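Local structure of transcriptional regulator, TetR family (3EUP) at residues Ala30-Leu34 / Thr35-Glu39; Pro154-Val158 / Thr159-Phe163; Ala167-Glu170 / Gly171-Ile175; Asp194-Ala197 / Gly198-Val201. The protein probably binds operator DNA as a dimer through an N-terminal helix-turn-helix and regulates transcription, as TetR-family proteins do. One frame throughout, in Å; residues are numbered along the deposited sequence.

Contact 1. Residues Ala30-Leu34 / Thr35-Glu39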
loop_
_atom_site.group_PDB
_atom_site.type_symbol
_atom_site.label_atom_id
_atom_site.label_comp_id
_atom_site.label_asym_id
_atom_site.label_seq_id
_atom_site.Cartn_x
_atom_site.Cartn_y
_atom_site.Cartn_z
ATOM N N ALA A 30 -7.505 15.021 0.376
ATOM C CA ALA A 30 -7.916 15.707 1.631
ATOM C C ALA A 30 -6.828 16.622 2.153
ATOM O O ALA A 30 -7.137 17.662 2.700
ATOM C CB ALA A 30 -8.347 14.707 2.737
ATOM N N GLY A 31 -5.562 16.259 1.996
ATOM C CA GLY A 31 -4.496 17.078 2.541
ATOM C C GLY A 31 -4.046 18.225 1.632
ATOM O O GLY A 31 -3.217 19.056 2.019
ATOM N N THR A 32 -4.570 18.268 0.411
ATOM C CA THR A 32 -4.134 19.279 -0.540
ATOM C C THR A 32 -5.126 20.409 -0.501
ATOM O O THR A 32 -6.301 20.197 -0.773
ATOM C CB THR A 32 -4.002 18.684 -1.966
ATOM O OG1 THR A 32 -2.952 17.694 -1.950
ATOM C CG2 THR A 32 -3.648 19.771 -2.994
ATOM N N SER A 33 -4.658 21.592 -0.121
ATOM C CA SER A 33 -5.511 22.783 0.010
ATOM C C SER A 33 -5.345 23.702 -1.193
ATOM O O SER A 33 -4.475 23.507 -2.036
ATOM C CB SER A 33 -5.108 23.594 1.242
ATOM O OG SER A 33 -3.875 24.263 0.986
ATOM N N LEU A 34 -6.174 24.725 -1.248
ATOM C CA LEU A 34 -6.095 25.711 -2.340
ATOM C C LEU A 34 -4.772 26.423 -2.343
ATOM O O LEU A 34 -4.204 26.652 -3.409
ATOM C CB LEU A 34 -7.204 26.738 -2.228
ATOM C CG LEU A 34 -7.161 27.876 -3.261
ATOM C CD1 LEU A 34 -7.294 27.263 -4.682
ATOM C CD2 LEU A 34 -8.234 28.892 -2.954
ATOM N N THR A 35 -4.261 26.772 -1.165
ATOM C CA THR A 35 -2.995 27.495 -1.126
ATOM C C THR A 35 -1.818 26.578 -1.480
ATOM O O THR A 35 -0.786 27.043 -1.957
ATOM C CB THR A 35 -2.757 28.171 0.216
ATOM O OG1 THR A 35 -2.415 27.179 1.181
ATOM C CG2 THR A 35 -3.994 28.885 0.669
ATOM N N ASP A 36 -1.965 25.277 -1.265
ATOM C CA ASP A 36 -0.994 24.321 -1.788
ATOM C C ASP A 36 -0.984 24.450 -3.318
ATOM O O ASP A 36 0.070 24.468 -3.920
ATOM C CB ASP A 36 -1.347 22.864 -1.409
ATOM C CG ASP A 36 -1.228 22.571 0.091
ATOM O OD1 ASP A 36 -0.306 23.113 0.763
ATOM O OD2 ASP A 36 -2.060 21.781 0.598
ATOM N N LEU A 37 -2.162 24.571 -3.932
ATOM C CA LEU A 37 -2.273 24.584 -5.395
ATOM C C LEU A 37 -1.777 25.888 -6.037
ATOM O O LEU A 37 -1.063 25.851 -7.052
ATOM C CB LEU A 37 -3.725 24.322 -5.835
ATOM C CG LEU A 37 -4.364 22.961 -5.532
ATOM C CD1 LEU A 37 -5.765 22.879 -6.204
ATOM C CD2 LEU A 37 -3.464 21.826 -5.983
ATOM N N THR A 38 -2.176 27.026 -5.460
ATOM C CA THR A 38 -1.733 28.321 -5.924
ATOM C C THR A 38 -0.233 28.502 -5.656
ATOM O O THR A 38 0.432 29.142 -6.451
ATOM C CB THR A 38 -2.549 29.498 -5.316
ATOM O OG1 THR A 38 -2.364 29.541 -3.897
ATOM C CG2 THR A 38 -4.016 29.363 -5.615
ATOM N N GLU A 39 0.310 27.946 -4.563
ATOM C CA GLU A 39 1.761 28.005 -4.353
ATOM C C GLU A 39 2.505 27.142 -5.364
ATOM O O GLU A 39 3.482 27.577 -5.943
ATOM C CB GLU A 39 2.191 27.566 -2.958
ATOM C CG GLU A 39 1.873 28.542 -1.825
ATOM C CD GLU A 39 2.403 28.039 -0.452
ATOM O OE1 GLU A 39 3.134 27.000 -0.424
ATOM O OE2 GLU A 39 2.117 28.702 0.582
#
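Asp36 lays its carboxylate back over the backbone of Ser33, where OD2 takes the Ser33 N-H at 2.7 Å along a nearly straight line (174°). The hydrogen arrives on the anti side of OD2, 28° out of the carboxylate plane. The return bond runs from Asp36 N to Ser33 OG, 3.1 Å long and somewhat bent. It is the first torsion of Ser33 (chi1 73°), which sets OG between its own N and carbonyl carbon, that turns the hydroxyl to this amide; the same hydroxyl also gives a weak bond to Asp36 OD2. The other oxygen of Asp36, OD1, is bridged to Lys27 on helix 10-31, which probably favours the charged carboxylate.

Below the cap, ordinary helical bonding takes over, with Thr38 N donating to Leu34 O at 2.9 Å. The apolar part of the contact is made by Thr32 CG2, which meets Leu37 CD2 at 3.6 Å with the two side chains crossed at about a right angle, while Thr32 OG1 bonds back to Gly28 O. Reciprocal side-chain-to-amide bonds between Ser33 at the N-cap and Asp36 three residues on define a capping box, here opening helix 34-41 within the TetR-family DNA-binding region.

Contact 2. Residues Pro154-Val158 / Thr159-Phe163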
loop_
_atom_site.group_PDB
_atom_site.type_symbol
_atom_site.label_atom_id
_atom_site.label_comp_id
_atom_site.label_asym_id
_atom_site.label_seq_id
_atom_site.Cartn_x
_atom_site.Cartn_y
_atom_site.Cartn_z
ATOM N N PRO A 154 3.910 -24.051 -20.236
ATOM C CA PRO A 154 2.486 -23.925 -20.572
ATOM C C PRO A 154 1.547 -24.219 -19.396
ATOM O O PRO A 154 0.392 -23.802 -19.426
ATOM C CB PRO A 154 2.290 -24.944 -21.720
ATOM C CG PRO A 154 3.385 -25.945 -21.545
ATOM C CD PRO A 154 4.514 -25.287 -20.779
ATOM N N ASP A 155 2.019 -24.886 -18.347
ATOM C CA ASP A 155 1.126 -25.107 -17.182
ATOM C C ASP A 155 1.032 -23.887 -16.229
ATOM O O ASP A 155 0.328 -23.940 -15.220
ATOM C CB ASP A 155 1.502 -26.383 -16.410
ATOM C CG ASP A 155 2.833 -26.277 -15.694
ATOM O OD1 ASP A 155 3.205 -27.269 -15.041
ATOM O OD2 ASP A 155 3.516 -25.231 -15.786
ATOM N N THR A 156 1.722 -22.798 -16.563
ATOM C CA THR A 156 1.741 -21.600 -15.725
ATOM C C THR A 156 0.342 -21.021 -15.477
ATOM O O THR A 156 -0.426 -20.829 -16.419
ATOM C CB THR A 156 2.566 -20.486 -16.375
ATOM O OG1 THR A 156 3.897 -20.949 -16.614
ATOM C CG2 THR A 156 2.590 -19.244 -15.485
ATOM N N ASP A 157 0.028 -20.714 -14.218
ATOM C CA ASP A 157 -1.216 -20.006 -13.919
ATOM C C ASP A 157 -0.953 -18.524 -14.121
ATOM O O ASP A 157 -0.518 -17.825 -13.198
ATOM C CB ASP A 157 -1.659 -20.273 -12.500
ATOM C CG ASP A 157 -3.001 -19.639 -12.175
ATOM O OD1 ASP A 157 -3.512 -18.754 -12.925
ATOM O OD2 ASP A 157 -3.556 -20.054 -11.141
ATOM N N VAL A 158 -1.262 -18.046 -15.318
ATOM C CA VAL A 158 -0.864 -16.724 -15.755
ATOM C C VAL A 158 -1.500 -15.635 -14.902
ATOM O O VAL A 158 -0.807 -14.688 -14.513
ATOM C CB VAL A 158 -1.198 -16.489 -17.236
ATOM C CG1 VAL A 158 -0.929 -15.064 -17.596
ATOM C CG2 VAL A 158 -0.393 -17.480 -18.159
ATOM N N THR A 159 -2.799 -15.761 -14.624
ATOM C CA THR A 159 -3.505 -14.762 -13.796
ATOM C C THR A 159 -2.938 -14.709 -12.386
ATOM O O THR A 159 -2.651 -13.612 -11.848
ATOM C CB THR A 159 -5.022 -15.021 -13.752
ATOM O OG1 THR A 159 -5.546 -14.866 -15.059
ATOM C CG2 THR A 159 -5.733 -14.004 -12.864
ATOM N N LYS A 160 -2.768 -15.878 -11.768
ATOM C CA LYS A 160 -2.131 -15.954 -10.450
ATOM C C LYS A 160 -0.742 -15.276 -10.375
ATOM O O LYS A 160 -0.445 -14.524 -9.422
ATOM C CB LYS A 160 -1.994 -17.399 -9.949
ATOM C CG LYS A 160 -1.220 -17.497 -8.638
ATOM C CD LYS A 160 -1.347 -18.832 -7.932
ATOM C CE LYS A 160 -0.298 -19.825 -8.339
ATOM N NZ LYS A 160 -0.393 -21.031 -7.477
ATOM N N ILE A 161 0.109 -15.547 -11.353
ATOM C CA ILE A 161 1.438 -14.946 -11.407
ATOM C C ILE A 161 1.371 -13.414 -11.580
ATOM O O ILE A 161 2.082 -12.658 -10.896
ATOM C CB ILE A 161 2.343 -15.567 -12.518
ATOM C CG1 ILE A 161 2.788 -16.969 -12.106
ATOM C CG2 ILE A 161 3.602 -14.697 -12.736
ATOM C CD1 ILE A 161 1.750 -17.998 -12.368
ATOM N N ALA A 162 0.481 -12.979 -12.448
ATOM C CA ALA A 162 0.340 -11.559 -12.754
ATOM C C ALA A 162 -0.107 -10.776 -11.492
ATOM O O ALA A 162 0.470 -9.742 -11.184
ATOM C CB ALA A 162 -0.656 -11.368 -13.952
ATOM N N PHE A 163 -1.089 -11.283 -10.756
ATOM C CA PHE A 163 -1.541 -10.605 -9.522
ATOM C C PHE A 163 -0.483 -10.687 -8.434
ATOM O O PHE A 163 -0.295 -9.735 -7.732
ATOM C CB PHE A 163 -2.887 -11.105 -8.985
ATOM C CG PHE A 163 -4.080 -10.525 -9.696
ATOM C CD1 PHE A 163 -4.321 -9.161 -9.679
ATOM C CD2 PHE A 163 -4.969 -11.344 -10.369
ATOM C CE1 PHE A 163 -5.398 -8.626 -10.336
ATOM C CE2 PHE A 163 -6.076 -10.817 -11.038
ATOM C CZ PHE A 163 -6.302 -9.458 -11.014
#
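A first torsion of -176° swings the Asp157 carboxylate away from its own backbone N and forward over the opening turn of helix 158-179, where OD1 accepts from Lys160 N at 3.2 Å. The bond is straight (169°), yet the amide approaches from above the carboxylate, 71° out of its plane. Meanwhile OD2 rests on the aliphatic start of Lys160, 3.3 Å from its CB, and the two side chains cross at about a right angle. Lys160 leaves its backbone extended and bends at chi3, and its NZ forms salt bridges with Asp194 and Glu190 of the second subunit. Asp157 OD2 stays 4.9 Å from Lys160 NZ, too far for direct pairing.

On the apolar side, Thr156 CG2 and Ile161 CD1 approach to 3.5 Å, tighter than usual for carbons; this distance is doubtful, because the same CD1 clashes with a backbone oxygen in the model. Ala162 N closes the next turn on Val158 O at 3.0 Å. Asp157 is thus an N-cap whose carboxylate satisfies a first-turn amide; its negative charge should be favourable at the positive end of the helix dipole and may add a modest electrostatic pull on the lysine that joins the subunits.

Contact 3. Residues Ala167-Glu170 / Gly171-Ile175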
loop_
_atom_site.group_PDB
_atom_site.type_symbol
_atom_site.label_atom_id
_atom_site.label_comp_id
_atom_site.label_asym_id
_atom_site.label_seq_id
_atom_site.Cartn_x
_atom_site.Cartn_y
_atom_site.Cartn_z
ATOM N N ALA A 167 1.362 -7.643 -6.344
ATOM C CA ALA A 167 1.431 -7.637 -4.906
ATOM C C ALA A 167 2.844 -7.457 -4.432
ATOM O O ALA A 167 3.108 -6.702 -3.494
ATOM C CB ALA A 167 0.818 -8.931 -4.318
ATOM N N LEU A 168 3.762 -8.188 -5.038
ATOM C CA LEU A 168 5.132 -8.119 -4.613
ATOM C C LEU A 168 5.770 -6.751 -4.857
ATOM O O LEU A 168 6.536 -6.283 -4.013
ATOM C CB LEU A 168 5.956 -9.211 -5.271
ATOM C CG LEU A 168 5.810 -10.627 -4.710
ATOM C CD1 LEU A 168 6.553 -11.629 -5.660
ATOM C CD2 LEU A 168 6.321 -10.679 -3.278
ATOM N N VAL A 169 5.465 -6.114 -5.989
ATOM C CA VAL A 169 6.019 -4.826 -6.293
ATOM C C VAL A 169 5.452 -3.755 -5.336
ATOM O O VAL A 169 6.204 -3.023 -4.709
ATOM C CB VAL A 169 5.794 -4.446 -7.767
ATOM C CG1 VAL A 169 6.185 -2.974 -8.026
ATOM C CG2 VAL A 169 6.616 -5.400 -8.674
ATOM N N GLU A 170 4.130 -3.728 -5.182
ATOM C CA GLU A 170 3.492 -2.756 -4.339
ATOM C C GLU A 170 3.849 -2.961 -2.863
ATOM O O GLU A 170 4.023 -2.000 -2.157
ATOM C CB GLU A 170 1.989 -2.760 -4.579
ATOM C CG GLU A 170 1.630 -2.420 -6.028
ATOM C CD GLU A 170 2.177 -1.071 -6.471
ATOM O OE1 GLU A 170 1.572 -0.016 -6.113
ATOM O OE2 GLU A 170 3.188 -1.073 -7.214
ATOM N N GLY A 171 3.977 -4.219 -2.440
ATOM C CA GLY A 171 4.405 -4.579 -1.097
ATOM C C GLY A 171 5.847 -4.188 -0.824
ATOM O O GLY A 171 6.151 -3.731 0.282
ATOM N N ALA A 172 6.718 -4.328 -1.834
ATOM C CA ALA A 172 8.109 -3.891 -1.737
ATOM C C ALA A 172 8.146 -2.394 -1.506
ATOM O O ALA A 172 8.824 -1.947 -0.606
ATOM C CB ALA A 172 8.956 -4.312 -3.022
ATOM N N ILE A 173 7.372 -1.627 -2.282
ATOM C CA ILE A 173 7.323 -0.169 -2.147
ATOM C C ILE A 173 6.868 0.231 -0.738
ATOM O O ILE A 173 7.495 1.090 -0.078
ATOM C CB ILE A 173 6.493 0.502 -3.264
ATOM C CG1 ILE A 173 7.156 0.253 -4.665
ATOM C CG2 ILE A 173 6.207 2.014 -2.921
ATOM C CD1 ILE A 173 6.354 0.783 -5.875
ATOM N N LEU A 174 5.842 -0.453 -0.242
ATOM C CA LEU A 174 5.282 -0.186 1.085
ATOM C C LEU A 174 6.310 -0.334 2.187
ATOM O O LEU A 174 6.426 0.529 3.048
ATOM C CB LEU A 174 4.091 -1.103 1.382
ATOM C CG LEU A 174 3.505 -0.921 2.789
ATOM C CD1 LEU A 174 2.848 0.435 2.898
ATOM C CD2 LEU A 174 2.506 -2.062 3.118
ATOM N N ILE A 175 7.077 -1.413 2.127
ATOM C CA ILE A 175 8.119 -1.674 3.094
ATOM C C ILE A 175 9.215 -0.612 3.000
ATOM O O ILE A 175 9.705 -0.046 4.017
ATOM C CB ILE A 175 8.681 -3.053 2.862
ATOM C CG1 ILE A 175 7.641 -4.103 3.268
ATOM C CG2 ILE A 175 10.028 -3.275 3.625
ATOM C CD1 ILE A 175 7.957 -5.551 2.807
#
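Gly171 N donates to Ala167 O at 2.8 Å, the first of four consecutive bonds in which an amide meets the carbonyl four residues earlier. The last, from Leu174 N to Glu170 O, is 3.1 Å long, and the two between fall within that range. All four N-H...O angles lie between 148° and 162°, and the unbroken series identifies a regular stretch of alpha helix.

Apolar contact is lighter: Val169 CG1 comes to 4.3 Å from Ile173 CD1, one turn along the same face. Beside it runs a polar-to-apolar contact, Glu170 OE2 lying 3.9 Å from Ile173 CD1, with the two side chains side by side and pointing the same way. Glu170 is bent at its second torsion (chi2 -57°), which brings the carboxylate alongside the isoleucine methyl. A buried carboxylate in such company may have a raised pKa.

Every touching residue, all on helix 158-179, is buried in the assembly. Ala172 faces Val188 and Phe189 of helix 182-197, Val169 and Glu170 meet Trp135 of helix 122-148, and Ile173 packs on Leu111 of helix 109-117. Toward the second subunit, Leu168 meets its own counterpart, and Glu170 and Leu174 pack reciprocally on Leu174 and Glu170 of that subunit.

Contact 4. Residues Asp194-Ala197 / Gly198-Val201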
loop_
_atom_site.group_PDB
_atom_site.type_symbol
_atom_site.label_atom_id
_atom_site.label_comp_id
_atom_site.label_asym_id
_atom_site.label_seq_id
_atom_site.Cartn_x
_atom_site.Cartn_y
_atom_site.Cartn_z
ATOM N N ASP A 194 12.526 -14.791 -7.975
ATOM C CA ASP A 194 12.242 -16.210 -7.702
ATOM C C ASP A 194 10.873 -16.655 -8.298
ATOM O O ASP A 194 10.750 -17.754 -8.832
ATOM C CB ASP A 194 12.261 -16.496 -6.196
ATOM C CG ASP A 194 13.608 -16.159 -5.548
ATOM O OD1 ASP A 194 14.634 -16.185 -6.265
ATOM O OD2 ASP A 194 13.660 -15.871 -4.327
ATOM N N LEU A 195 9.851 -15.812 -8.207
ATOM C CA LEU A 195 8.549 -16.177 -8.752
ATOM C C LEU A 195 8.663 -16.477 -10.243
ATOM O O LEU A 195 8.168 -17.485 -10.724
ATOM C CB LEU A 195 7.515 -15.052 -8.506
ATOM C CG LEU A 195 6.059 -15.234 -8.911
ATOM C CD1 LEU A 195 5.390 -16.350 -8.059
ATOM C CD2 LEU A 195 5.305 -13.935 -8.757
ATOM N N ILE A 196 9.329 -15.594 -10.971
ATOM C CA ILE A 196 9.411 -15.738 -12.428
ATOM C C ILE A 196 10.353 -16.890 -12.845
ATOM O O ILE A 196 10.008 -17.699 -13.757
ATOM C CB ILE A 196 9.730 -14.391 -13.080
ATOM C CG1 ILE A 196 8.549 -13.464 -12.812
ATOM C CG2 ILE A 196 9.951 -14.583 -14.602
ATOM C CD1 ILE A 196 8.905 -12.063 -12.849
ATOM N N ALA A 197 11.464 -17.041 -12.115
ATOM C CA ALA A 197 12.353 -18.210 -12.296
ATOM C C ALA A 197 11.558 -19.500 -12.161
ATOM O O ALA A 197 11.794 -20.449 -12.887
ATOM C CB ALA A 197 13.512 -18.207 -11.301
ATOM N N GLY A 198 10.596 -19.512 -11.248
ATOM C CA GLY A 198 9.792 -20.681 -11.002
ATOM C C GLY A 198 8.800 -21.004 -12.102
ATOM O O GLY A 198 8.219 -22.072 -12.070
ATOM N N ILE A 199 8.573 -20.109 -13.059
ATOM C CA ILE A 199 7.686 -20.445 -14.161
ATOM C C ILE A 199 8.478 -20.812 -15.454
ATOM O O ILE A 199 7.894 -21.229 -16.443
ATOM C CB ILE A 199 6.618 -19.351 -14.450
ATOM C CG1 ILE A 199 7.253 -18.052 -14.940
ATOM C CG2 ILE A 199 5.753 -19.107 -13.205
ATOM C CD1 ILE A 199 6.284 -17.105 -15.657
ATOM N N GLU A 200 9.790 -20.649 -15.419
ATOM C CA GLU A 200 10.623 -20.959 -16.563
ATOM C C GLU A 200 10.570 -22.427 -16.984
ATOM O O GLU A 200 10.432 -23.328 -16.164
ATOM C CB GLU A 200 12.061 -20.569 -16.268
ATOM C CG GLU A 200 12.285 -19.070 -16.292
ATOM C CD GLU A 200 13.687 -18.669 -15.842
ATOM O OE1 GLU A 200 14.134 -19.117 -14.761
ATOM O OE2 GLU A 200 14.349 -17.894 -16.566
ATOM N N VAL A 201 10.682 -22.664 -18.281
ATOM C CA VAL A 201 10.743 -24.030 -18.804
ATOM C C VAL A 201 11.924 -24.781 -18.162
ATOM O O VAL A 201 12.925 -24.167 -17.785
ATOM C CB VAL A 201 10.844 -24.015 -20.344
ATOM C CG1 VAL A 201 9.491 -23.599 -20.978
ATOM C CG2 VAL A 201 11.962 -23.079 -20.795
#
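A type I beta turn from Ala197 to Glu200 ends helix 182-197 and leads the chain into the C-terminal loop. Gly198 N still makes the helical bond to Asp194 O at 3.0 Å, with a weak second one to Leu195 O. Ile199 N then donates to Ile196 O at 2.9 Å, and Glu200 N donates to Ala197 O at 3.2 Å, the bond that closes the turn. Both amides stand well above the carbonyl planes of their acceptors, by 60° and 66°. Glu200 N also keeps a weak bond to Ile196 O, but the strong bonds now span three residues as the helix runs out into the turn.

The side chains follow the turn. Ile199 CG1 lies over Ile196 O at 3.0 Å, put there by a first torsion of 65° that sets CG1 between its own N and carbonyl carbon; its touch on Ile196 CG2, at 4.4 Å, is looser. Ile199 also meets Phe152, Thr156 and Ile161. The carboxylate of Asp194 is already paired across the dimer, and Glu200 OE2 bridges Lys85. Arg153 NH2 hydrogen-bonds to Gly198 O, fastening the exit of the turn to the loop ahead of helix 158-179. The first torsion of Glu200 turns its chain back toward Ala197, and from CG it runs extended, bringing OE1 to 3.2 Å from Ala197 CA and 3.6 Å from Ala197 CB.

How the contacts relate
Contact 1 stands apart in the DNA-binding region, its centre about 43 Å from that of contact 2 and about 46 Å from that of contact 4, both across the chain's centre. The other three belong to the C-terminal helices. Contact 2 spans the loop and first turns of helix 158-179, contact 3 its middle, with centres about 19 Å apart. Contact 4, at the end of helix 182-197, packs against both: Ile199 CG2 lies 3.8 Å from Ile161 CG1, and Leu195 CD2 lies 4.1 Å from Leu168 CD1. The dimer interface joins contacts 2 and 4 a second time, from one subunit to the other.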